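Phosphate-binding protein (Xanthomonas axonopodis pv. citri, PDB 5UB3) probably serves as a periplasmic ligand-binding receptor that works as a pair with a diguanylate cyclase, and can bind chloride. Local coordinates at residues A[162-174]-A[189-201]. Sequence-based numbering, arbitrary orientation. Where two conformers were deposited one is given.
Sequences GSKLNVAAFVHKH and ERHMPPVFKRDFR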
loop_
_atom_site.group_PDB
_atom_site.type_symbol
_atom_site.label_atom_id
_atom_site.label_comp_id
_atom_site.label_asym_id
_atom_site.label_seq_id
_atom_site.Cartn_x
_atom_site.Cartn_y
_atom_site.Cartn_z
ATOM N N GLY A 162 4.655 -12.943 -1.144
ATOM C CA GLY A 162 3.241 -12.521 -1.223
ATOM C C GLY A 162 2.729 -11.827 0.041
ATOM O O GLY A 162 2.734 -10.579 0.165
ATOM N N SER A 163 2.307 -12.632 0.996
ATOM C CA SER A 163 1.500 -12.116 2.074
ATOM C C SER A 163 2.395 -11.528 3.160
ATOM O O SER A 163 3.567 -11.913 3.340
ATOM C CB SER A 163 0.633 -13.209 2.666
ATOM O OG SER A 163 1.395 -13.992 3.543
ATOM N N LYS A 164 1.827 -10.628 3.928
ATOM C CA LYS A 164 2.583 -10.096 5.077
ATOM C C LYS A 164 2.967 -11.210 6.095
ATOM O O LYS A 164 4.095 -11.228 6.680
ATOM C CB LYS A 164 1.797 -9.000 5.715
ATOM C CG LYS A 164 1.593 -7.783 4.835
ATOM C CD LYS A 164 0.628 -6.809 5.468
ATOM C CE LYS A 164 0.392 -5.695 4.498
ATOM N NZ LYS A 164 -0.310 -4.597 5.171
ATOM N N LEU A 165 2.035 -12.149 6.297
ATOM C CA LEU A 165 2.251 -13.233 7.249
ATOM C C LEU A 165 3.385 -14.083 6.766
ATOM O O LEU A 165 4.207 -14.539 7.550
ATOM C CB LEU A 165 0.988 -14.098 7.383
ATOM C CG LEU A 165 1.077 -15.307 8.337
ATOM C CD1 LEU A 165 1.615 -14.932 9.706
ATOM C CD2 LEU A 165 -0.286 -15.967 8.481
ATOM N N ASN A 166 3.441 -14.305 5.453
ATOM C CA ASN A 166 4.582 -15.042 4.887
ATOM C C ASN A 166 5.936 -14.364 5.124
ATOM O O ASN A 166 6.917 -15.012 5.435
ATOM C CB ASN A 166 4.356 -15.328 3.407
ATOM C CG ASN A 166 3.388 -16.493 3.156
ATOM O OD1 ASN A 166 2.867 -17.130 4.073
ATOM N ND2 ASN A 166 3.174 -16.771 1.900
ATOM N N VAL A 167 5.998 -13.051 5.006
ATOM C CA VAL A 167 7.249 -12.361 5.340
ATOM C C VAL A 167 7.648 -12.749 6.768
ATOM O O VAL A 167 8.758 -13.142 7.038
ATOM C CB VAL A 167 7.069 -10.853 5.248
ATOM C CG1 VAL A 167 8.301 -10.144 5.736
ATOM C CG2 VAL A 167 6.788 -10.441 3.813
ATOM N N ALA A 168 6.710 -12.603 7.712
ATOM C CA ALA A 168 7.017 -12.900 9.093
ATOM C C ALA A 168 7.375 -14.397 9.223
ATOM O O ALA A 168 8.386 -14.756 9.782
ATOM C CB ALA A 168 5.830 -12.529 9.964
ATOM N N ALA A 169 6.573 -15.254 8.610
ATOM C CA ALA A 169 6.778 -16.706 8.710
ATOM C C ALA A 169 8.071 -17.220 8.132
ATOM O O ALA A 169 8.732 -18.057 8.738
ATOM C CB ALA A 169 5.604 -17.442 8.090
ATOM N N PHE A 170 8.468 -16.717 6.954
ATOM C CA PHE A 170 9.733 -17.151 6.330
ATOM C C PHE A 170 10.925 -16.744 7.128
ATOM O O PHE A 170 11.889 -17.462 7.179
ATOM C CB PHE A 170 9.921 -16.600 4.894
ATOM C CG PHE A 170 9.235 -17.412 3.851
ATOM C CD1 PHE A 170 7.874 -17.421 3.756
ATOM C CD2 PHE A 170 9.966 -18.142 2.946
ATOM C CE1 PHE A 170 7.242 -18.176 2.793
ATOM C CE2 PHE A 170 9.346 -18.890 1.969
ATOM C CZ PHE A 170 7.986 -18.908 1.896
ATOM N N VAL A 171 10.889 -15.562 7.710
ATOM C CA VAL A 171 12.003 -15.112 8.548
ATOM C C VAL A 171 11.988 -15.913 9.847
ATOM O O VAL A 171 13.065 -16.305 10.362
ATOM C CB VAL A 171 11.987 -13.606 8.829
ATOM C CG1 VAL A 171 13.201 -13.189 9.645
ATOM C CG2 VAL A 171 12.016 -12.886 7.524
ATOM N N HIS A 172 10.783 -16.212 10.348
ATOM C CA HIS A 172 10.752 -16.896 11.619
ATOM C C HIS A 172 11.325 -18.282 11.481
ATOM O O HIS A 172 12.019 -18.743 12.388
ATOM C CB HIS A 172 9.386 -16.968 12.217
ATOM C CG HIS A 172 9.433 -17.427 13.633
ATOM N ND1 HIS A 172 9.033 -18.684 14.017
ATOM C CD2 HIS A 172 9.936 -16.839 14.738
ATOM C CE1 HIS A 172 9.233 -18.833 15.310
ATOM N NE2 HIS A 172 9.792 -17.733 15.770
ATOM N N LYS A 173 11.063 -18.901 10.317
ATOM C CA LYS A 173 11.382 -20.278 10.093
ATOM C C LYS A 173 12.771 -20.456 9.511
ATOM O O LYS A 173 13.078 -21.573 9.096
ATOM C CB LYS A 173 10.288 -20.958 9.258
ATOM C CG LYS A 173 8.965 -20.965 10.002
ATOM C CD LYS A 173 7.859 -21.567 9.190
ATOM C CE LYS A 173 6.465 -21.103 9.623
ATOM N NZ LYS A 173 6.219 -21.663 10.961
ATOM N N HIS A 174 13.633 -19.419 9.564
ATOM C CA HIS A 174 15.010 -19.448 9.056
ATOM C C HIS A 174 15.087 -19.672 7.527
ATOM O O HIS A 174 16.088 -20.146 7.021
ATOM C CB HIS A 174 15.892 -20.498 9.779
ATOM C CG HIS A 174 16.163 -20.185 11.212
ATOM N ND1 HIS A 174 15.351 -20.628 12.240
ATOM C CD2 HIS A 174 17.171 -19.498 11.794
ATOM C CE1 HIS A 174 15.843 -20.215 13.392
ATOM N NE2 HIS A 174 16.941 -19.514 13.148
ATOM N N GLU A 189 -1.536 -8.434 14.825
ATOM C CA GLU A 189 -1.295 -9.848 15.054
ATOM C C GLU A 189 -1.675 -10.828 13.918
ATOM O O GLU A 189 -1.189 -11.945 13.937
ATOM C CB GLU A 189 -1.919 -10.267 16.374
ATOM C CG GLU A 189 -1.376 -9.443 17.558
ATOM C CD GLU A 189 -1.879 -9.941 18.886
ATOM O OE1 GLU A 189 -2.457 -11.037 18.876
ATOM O OE2 GLU A 189 -1.698 -9.232 19.892
ATOM N N ARG A 190 -2.514 -10.447 12.947
ATOM C CA ARG A 190 -2.754 -11.324 11.779
ATOM C C ARG A 190 -1.536 -11.365 10.864
ATOM O O ARG A 190 -1.266 -12.376 10.224
ATOM C CB ARG A 190 -3.952 -10.878 10.952
ATOM C CG ARG A 190 -5.310 -11.304 11.530
ATOM C CD ARG A 190 -6.415 -10.421 10.968
ATOM N NE ARG A 190 -5.992 -9.019 11.073
ATOM C CZ ARG A 190 -6.369 -8.016 10.285
ATOM N NH1 ARG A 190 -7.243 -8.186 9.298
ATOM N NH2 ARG A 190 -5.864 -6.811 10.508
ATOM N N HIS A 191 -0.803 -10.256 10.816
ATOM C CA HIS A 191 0.400 -10.130 9.993
ATOM C C HIS A 191 1.666 -10.522 10.743
ATOM O O HIS A 191 2.544 -11.121 10.167
ATOM C CB HIS A 191 0.514 -8.685 9.468
ATOM C CG HIS A 191 -0.683 -8.255 8.677
ATOM N ND1 HIS A 191 -1.278 -7.021 8.819
ATOM C CD2 HIS A 191 -1.426 -8.928 7.772
ATOM C CE1 HIS A 191 -2.303 -6.932 7.994
ATOM N NE2 HIS A 191 -2.419 -8.079 7.355
ATOM N N MET A 192 1.761 -10.165 12.022
ATOM C CA MET A 192 2.939 -10.462 12.832
ATOM C C MET A 192 2.498 -11.176 14.117
ATOM O O MET A 192 2.394 -10.533 15.162
ATOM C CB MET A 192 3.699 -9.178 13.124
ATOM C CG MET A 192 4.814 -9.277 14.157
ATOM S SD MET A 192 6.278 -10.232 13.678
ATOM C CE MET A 192 6.604 -9.458 12.096
ATOM N N PRO A 193 2.252 -12.508 14.038
ATOM C CA PRO A 193 1.851 -13.324 15.206
ATOM C C PRO A 193 2.815 -13.160 16.357
ATOM O O PRO A 193 4.025 -13.165 16.172
ATOM C CB PRO A 193 1.868 -14.779 14.708
ATOM C CG PRO A 193 1.961 -14.707 13.242
ATOM C CD PRO A 193 2.530 -13.370 12.873
ATOM N N PRO A 194 2.269 -12.925 17.552
ATOM C CA PRO A 194 3.100 -12.830 18.739
ATOM C C PRO A 194 4.153 -13.946 18.856
ATOM O O PRO A 194 5.305 -13.643 19.132
ATOM C CB PRO A 194 2.073 -12.879 19.867
ATOM C CG PRO A 194 0.908 -12.170 19.267
ATOM C CD PRO A 194 0.866 -12.569 17.819
ATOM N N VAL A 195 3.765 -15.199 18.601
ATOM C CA VAL A 195 4.699 -16.338 18.622
ATOM C C VAL A 195 5.933 -16.085 17.742
ATOM O O VAL A 195 7.004 -16.501 18.098
ATOM C CB VAL A 195 4.007 -17.685 18.254
ATOM C CG1 VAL A 195 3.460 -17.696 16.830
ATOM C CG2 VAL A 195 4.948 -18.857 18.415
ATOM N N PHE A 196 5.781 -15.406 16.596
ATOM C CA PHE A 196 6.917 -15.027 15.760
ATOM C C PHE A 196 7.600 -13.781 16.228
ATOM O O PHE A 196 8.811 -13.747 16.261
ATOM C CB PHE A 196 6.592 -14.861 14.235
ATOM C CG PHE A 196 5.987 -16.073 13.571
ATOM C CD1 PHE A 196 6.124 -17.360 14.092
ATOM C CD2 PHE A 196 5.295 -15.911 12.375
ATOM C CE1 PHE A 196 5.529 -18.432 13.452
ATOM C CE2 PHE A 196 4.709 -16.980 11.725
ATOM C CZ PHE A 196 4.828 -18.242 12.258
ATOM N N LYS A 197 6.810 -12.753 16.540
ATOM C CA LYS A 197 7.320 -11.437 16.900
ATOM C C LYS A 197 8.338 -11.446 18.029
ATOM O O LYS A 197 9.312 -10.705 18.011
ATOM C CB LYS A 197 6.139 -10.542 17.305
ATOM C CG LYS A 197 6.522 -9.101 17.589
ATOM C CD LYS A 197 5.308 -8.312 18.033
ATOM C CE LYS A 197 5.684 -6.858 17.995
ATOM N NZ LYS A 197 4.689 -6.002 18.637
ATOM N N ARG A 198 8.080 -12.267 19.027
ATOM C CA ARG A 198 8.967 -12.349 20.194
ATOM C C ARG A 198 10.364 -12.829 19.814
ATOM O O ARG A 198 11.303 -12.531 20.522
ATOM C CB ARG A 198 8.373 -13.257 21.277
ATOM C CG ARG A 198 8.368 -14.718 20.907
ATOM C CD ARG A 198 7.387 -15.456 21.784
ATOM N NE ARG A 198 7.519 -16.902 21.701
ATOM C CZ ARG A 198 6.642 -17.767 22.213
ATOM N NH1 ARG A 198 5.544 -17.332 22.830
ATOM N NH2 ARG A 198 6.824 -19.067 22.078
ATOM N N ASP A 199 10.495 -13.545 18.695
ATOM C CA ASP A 199 11.822 -13.975 18.227
ATOM C C ASP A 199 12.541 -13.012 17.299
ATOM O O ASP A 199 13.625 -13.320 16.808
ATOM C CB ASP A 199 11.721 -15.363 17.640
ATOM C CG ASP A 199 11.409 -16.446 18.713
ATOM O OD1 ASP A 199 11.847 -16.352 19.853
ATOM O OD2 ASP A 199 10.702 -17.381 18.375
ATOM N N PHE A 200 11.949 -11.834 17.077
ATOM C CA PHE A 200 12.456 -10.849 16.146
ATOM C C PHE A 200 12.995 -9.576 16.777
ATOM O O PHE A 200 12.549 -9.135 17.820
ATOM C CB PHE A 200 11.321 -10.405 15.189
ATOM C CG PHE A 200 10.825 -11.460 14.267
ATOM C CD1 PHE A 200 11.630 -12.506 13.843
ATOM C CD2 PHE A 200 9.566 -11.373 13.754
ATOM C CE1 PHE A 200 11.145 -13.451 12.957
ATOM C CE2 PHE A 200 9.052 -12.341 12.864
ATOM C CZ PHE A 200 9.856 -13.360 12.456
ATOM N N ARG A 201 13.907 -8.958 16.055
ATOM C CA ARG A 201 14.506 -7.710 16.394
ATOM C C ARG A 201 14.358 -6.789 15.156
ATOM O O ARG A 201 14.642 -7.192 14.005
ATOM C CB ARG A 201 15.977 -8.018 16.687
ATOM C CG ARG A 201 16.899 -6.856 16.927
ATOM C CD ARG A 201 18.158 -7.331 17.681
ATOM N NE ARG A 201 18.752 -8.562 17.118
ATOM C CZ ARG A 201 19.449 -8.589 16.009
ATOM N NH1 ARG A 201 19.634 -7.466 15.331
ATOM N NH2 ARG A 201 19.944 -9.741 15.551
#
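His172 NE2 donates to Asp199 OD2 over 2.8 Å in a nearly straight bond (174°), reaching the lone pair that faces away from the other carboxylate oxygen. Ring and carboxylate are almost coplanar, and OD2 lies in the imidazole plane, where the N-H of a ring nitrogen points. At the last turn of helix 164-172, CG of His172 stands anti to the backbone N (chi1 -169°), which carries the ring out over Phe196 to the carboxylate. One of its faces lies in an offset stack on Phe196, centroids 4.5 Å apart, while its edge meets the face of Phe200 in an offset edge-to-face pair (planes at 76°). Phe196 is the knob of the interface: its ring fills a hole formed by Leu165, Ala168, Ala169 and His172, where the two small alanines let the phenyl approach the helix backbone, CE2 lying 3.7 Å from Ala169 CA. Farther along, Leu165 CD1 rests on Pro193 CG at 3.6 Å, and Ala168 CB meets the methyl CE of Met192. At the helix start, the extended chain of Lys164 lays CD squarely over the His191 ring and carries NZ onward to a salt bridge with Asp185. His191 O, by contrast, is buried against Leu165 CA and Ala168 CB without a polar partner. Carboxylate and stack together hold the imidazole's rotation, and the negative charge would probably favour its protonated form.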